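PDB 2P8T: hypothetical protein PH0730 from Pyrococcus horikoshii, which is of unknown function but may bind ATP and have aminoacyl-tRNA ligase activity. Local coordinates for residues L21-L26 and K34-R39. Numbering follows the deposited sequence.
Sequences LAVIFL and KQISER
Ile36 touches both Val23 and Leu26 across this contact. Val23 and Ile36 meet through one methyl each, CG2 of Val23 to CG2 of Ile36 at 4.1 Å, and their side chains cross at about a right angle. The valine torsion (chi1 163°) sets CG1 anti to the backbone N and leaves CG2 beside that N, where it meets the isoleucine branch. The touch of Leu26 CB on Ile36 CD1 is looser, at 4.4 Å. Leu26 CD1 also lies 4.1 Å from CB in the aliphatic part of Arg39. The segments belong to helices 17-26 and 33-40, the first two of a helix-turn-helix-type domain. Helix 44-56 and the small 60-62/67-69 hairpin follow, an order consistent with a winged helix. The axes of segments 21-26 and 34-39 come within 11.1 Å, and their N-to-C directions differ by 122°. Leu40 adds to the same core, touching Val23 and Leu26, while Leu50 and Leu54 of helix 44-56 pack on Val23.

The other kind of contact is between an apolar methyl and a charged group. Leu26 CD2 sits 3.5 Å from Arg39 NE, oblique to the guanidinium plane. The arginine chain bends at chi3 (49°), with CZ and NH2 of Arg39 each 3.9 Å from Leu26 CD2. No hydrogen bond joins the two segments.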
ATOM      1  N   LEU A  21       3.071   0.685  -7.923  1.00 19.79           N
ATOM      2  CA  LEU A  21       2.380  -0.258  -7.023  1.00 18.89           C
ATOM      3  C   LEU A  21       0.957   0.193  -6.712  1.00 18.95           C
ATOM      4  O   LEU A  21       0.026  -0.615  -6.768  1.00 19.79           O
ATOM      5  CB  LEU A  21       3.177  -0.514  -5.739  1.00 17.99           C
ATOM      6  CG  LEU A  21       4.543  -1.198  -5.883  1.00 18.84           C
ATOM      7  CD1 LEU A  21       5.420  -0.989  -4.661  1.00 18.88           C
ATOM      8  CD2 LEU A  21       4.364  -2.671  -6.203  1.00 18.27           C
ATOM      9  N   ALA A  22       0.778   1.490  -6.423  1.00 20.05           N
ATOM     10  CA  ALA A  22      -0.541   2.053  -6.158  1.00 19.98           C
ATOM     11  C   ALA A  22      -1.534   1.833  -7.294  1.00 20.95           C
ATOM     12  O   ALA A  22      -2.681   1.448  -7.046  1.00 20.50           O
ATOM     13  CB  ALA A  22      -0.451   3.545  -5.801  1.00 20.18           C
ATOM     14  N   VAL A  23      -1.104   2.083  -8.531  1.00 21.15           N
ATOM     15  CA  VAL A  23      -1.997   1.911  -9.682  1.00 21.50           C
ATOM     16  C   VAL A  23      -2.475   0.457  -9.781  1.00 21.49           C
ATOM     17  O   VAL A  23      -3.652   0.199  -9.994  1.00 21.68           O
ATOM     18  CB  VAL A  23      -1.317   2.370 -11.018  1.00 21.46           C
ATOM     19  CG1 VAL A  23      -2.050   1.808 -12.229  1.00 21.70           C
ATOM     20  CG2 VAL A  23      -1.227   3.886 -11.066  1.00 22.39           C
ATOM     21  N   ILE A  24      -1.559  -0.482  -9.592  1.00 21.20           N
ATOM     22  CA  ILE A  24      -1.879  -1.902  -9.650  1.00 22.52           C
ATOM     23  C   ILE A  24      -2.838  -2.304  -8.526  1.00 22.98           C
ATOM     24  O   ILE A  24      -3.776  -3.068  -8.770  1.00 22.99           O
ATOM     25  CB  ILE A  24      -0.602  -2.778  -9.651  1.00 22.17           C
ATOM     26  CG1 ILE A  24       0.308  -2.370 -10.836  1.00 22.10           C
ATOM     27  CG2 ILE A  24      -0.941  -4.276  -9.717  1.00 23.64           C
ATOM     28  CD1 ILE A  24       1.551  -3.216 -10.981  1.00 24.04           C
ATOM     29  N   PHE A  25      -2.606  -1.799  -7.321  1.00 23.77           N
ATOM     30  CA  PHE A  25      -3.611  -1.946  -6.252  1.00 24.47           C
ATOM     31  C   PHE A  25      -4.972  -1.355  -6.646  1.00 25.37           C
ATOM     32  O   PHE A  25      -6.019  -1.968  -6.409  1.00 25.00           O
ATOM     33  CB  PHE A  25      -3.133  -1.351  -4.928  1.00 23.71           C
ATOM     34  CG  PHE A  25      -2.178  -2.235  -4.178  1.00 23.01           C
ATOM     35  CD1 PHE A  25      -2.566  -3.518  -3.770  1.00 23.77           C
ATOM     36  CD2 PHE A  25      -0.903  -1.797  -3.877  1.00 20.49           C
ATOM     37  CE1 PHE A  25      -1.695  -4.342  -3.074  1.00 25.30           C
ATOM     38  CE2 PHE A  25      -0.022  -2.606  -3.176  1.00 23.61           C
ATOM     39  CZ  PHE A  25      -0.415  -3.890  -2.773  1.00 23.61           C
ATOM     40  N   LEU A  26      -4.961  -0.164  -7.244  1.00 26.41           N
ATOM     41  CA  LEU A  26      -6.214   0.535  -7.567  1.00 27.60           C
ATOM     42  C   LEU A  26      -7.025  -0.158  -8.645  1.00 28.99           C
ATOM     43  O   LEU A  26      -8.258  -0.192  -8.574  1.00 29.22           O
ATOM     44  CB  LEU A  26      -5.951   1.994  -7.966  1.00 27.56           C
ATOM     45  CG  LEU A  26      -5.587   2.971  -6.847  1.00 28.91           C
ATOM     46  CD1 LEU A  26      -5.137   4.320  -7.426  1.00 30.56           C
ATOM     47  CD2 LEU A  26      -6.731   3.160  -5.854  1.00 30.29           C
ATOM     48  N   LYS A  34      -8.627  10.084 -15.062  1.00 48.91           N
ATOM     49  CA  LYS A  34      -8.875  11.189 -14.133  1.00 49.37           C
ATOM     50  C   LYS A  34      -9.160  10.695 -12.706  1.00 49.01           C
ATOM     51  O   LYS A  34      -8.753  11.342 -11.738  1.00 49.23           O
ATOM     52  CB  LYS A  34      -9.997  12.106 -14.645  1.00 49.32           C
ATOM     53  CG  LYS A  34     -10.000  13.498 -14.019  1.00 50.23           C
ATOM     54  CD  LYS A  34     -11.004  14.428 -14.695  1.00 50.23           C
ATOM     55  CE  LYS A  34     -11.308  15.650 -13.827  1.00 51.86           C
ATOM     56  NZ  LYS A  34     -12.048  15.289 -12.578  1.00 52.13           N
ATOM     57  N   GLN A  35      -9.845   9.556 -12.586  1.00 48.99           N
ATOM     58  CA  GLN A  35     -10.037   8.878 -11.292  1.00 48.80           C
ATOM     59  C   GLN A  35      -8.701   8.455 -10.675  1.00 48.58           C
ATOM     60  O   GLN A  35      -8.475   8.629  -9.476  1.00 48.50           O
ATOM     61  CB  GLN A  35     -10.925   7.645 -11.443  1.00 48.99           C
ATOM     62  CG  GLN A  35     -12.377   7.936 -11.785  1.00 49.97           C
ATOM     63  CD  GLN A  35     -13.114   6.697 -12.258  1.00 51.03           C
ATOM     64  OE1 GLN A  35     -12.819   6.152 -13.322  1.00 51.74           O
ATOM     65  NE2 GLN A  35     -14.086   6.253 -11.472  1.00 51.03           N
ATOM     66  N   ILE A  36      -7.822   7.895 -11.501  1.00 48.12           N
ATOM     67  CA  ILE A  36      -6.478   7.535 -11.064  1.00 47.82           C
ATOM     68  C   ILE A  36      -5.733   8.779 -10.557  1.00 47.88           C
ATOM     69  O   ILE A  36      -5.145   8.756  -9.471  1.00 47.24           O
ATOM     70  CB  ILE A  36      -5.679   6.817 -12.200  1.00 47.92           C
ATOM     71  CG1 ILE A  36      -6.395   5.538 -12.673  1.00 47.70           C
ATOM     72  CG2 ILE A  36      -4.251   6.525 -11.773  1.00 47.17           C
ATOM     73  CD1 ILE A  36      -6.273   4.330 -11.737  1.00 49.31           C
ATOM     74  N   SER A  37      -5.779   9.861 -11.339  1.00 48.04           N
ATOM     75  CA  SER A  37      -5.140  11.135 -10.984  1.00 48.67           C
ATOM     76  C   SER A  37      -5.556  11.664  -9.613  1.00 48.76           C
ATOM     77  O   SER A  37      -4.716  12.150  -8.853  1.00 48.47           O
ATOM     78  CB  SER A  37      -5.441  12.206 -12.038  1.00 48.70           C
ATOM     79  OG  SER A  37      -4.747  11.948 -13.243  1.00 50.18           O
ATOM     80  N   GLU A  38      -6.852  11.570  -9.315  1.00 49.14           N
ATOM     81  CA  GLU A  38      -7.403  12.068  -8.053  1.00 49.98           C
ATOM     82  C   GLU A  38      -6.964  11.209  -6.862  1.00 49.61           C
ATOM     83  O   GLU A  38      -6.599  11.734  -5.809  1.00 49.76           O
ATOM     84  CB  GLU A  38      -8.940  12.178  -8.119  1.00 49.86           C
ATOM     85  CG  GLU A  38      -9.683  10.838  -8.095  1.00 51.17           C
ATOM     86  CD  GLU A  38     -11.175  10.944  -7.780  1.00 51.37           C
ATOM     87  OE1 GLU A  38     -11.840  11.882  -8.285  1.00 53.45           O
ATOM     88  OE2 GLU A  38     -11.685  10.062  -7.048  1.00 51.48           O
ATOM     89  N   ARG A  39      -6.979   9.893  -7.053  1.00 49.44           N
ATOM     90  CA  ARG A  39      -6.693   8.939  -5.980  1.00 49.23           C
ATOM     91  C   ARG A  39      -5.202   8.790  -5.675  1.00 48.68           C
ATOM     92  O   ARG A  39      -4.826   8.417  -4.557  1.00 48.63           O
ATOM     93  CB  ARG A  39      -7.330   7.581  -6.292  1.00 49.57           C
ATOM     94  CG  ARG A  39      -8.855   7.630  -6.344  1.00 51.01           C
ATOM     95  CD  ARG A  39      -9.502   6.286  -6.067  1.00 54.63           C
ATOM     96  NE  ARG A  39      -8.963   5.633  -4.871  1.00 57.24           N
ATOM     97  CZ  ARG A  39      -9.675   4.890  -4.025  1.00 58.44           C
ATOM     98  NH1 ARG A  39     -10.981   4.715  -4.215  1.00 58.55           N
ATOM     99  NH2 ARG A  39      -9.082   4.336  -2.976  1.00 58.30           N
TER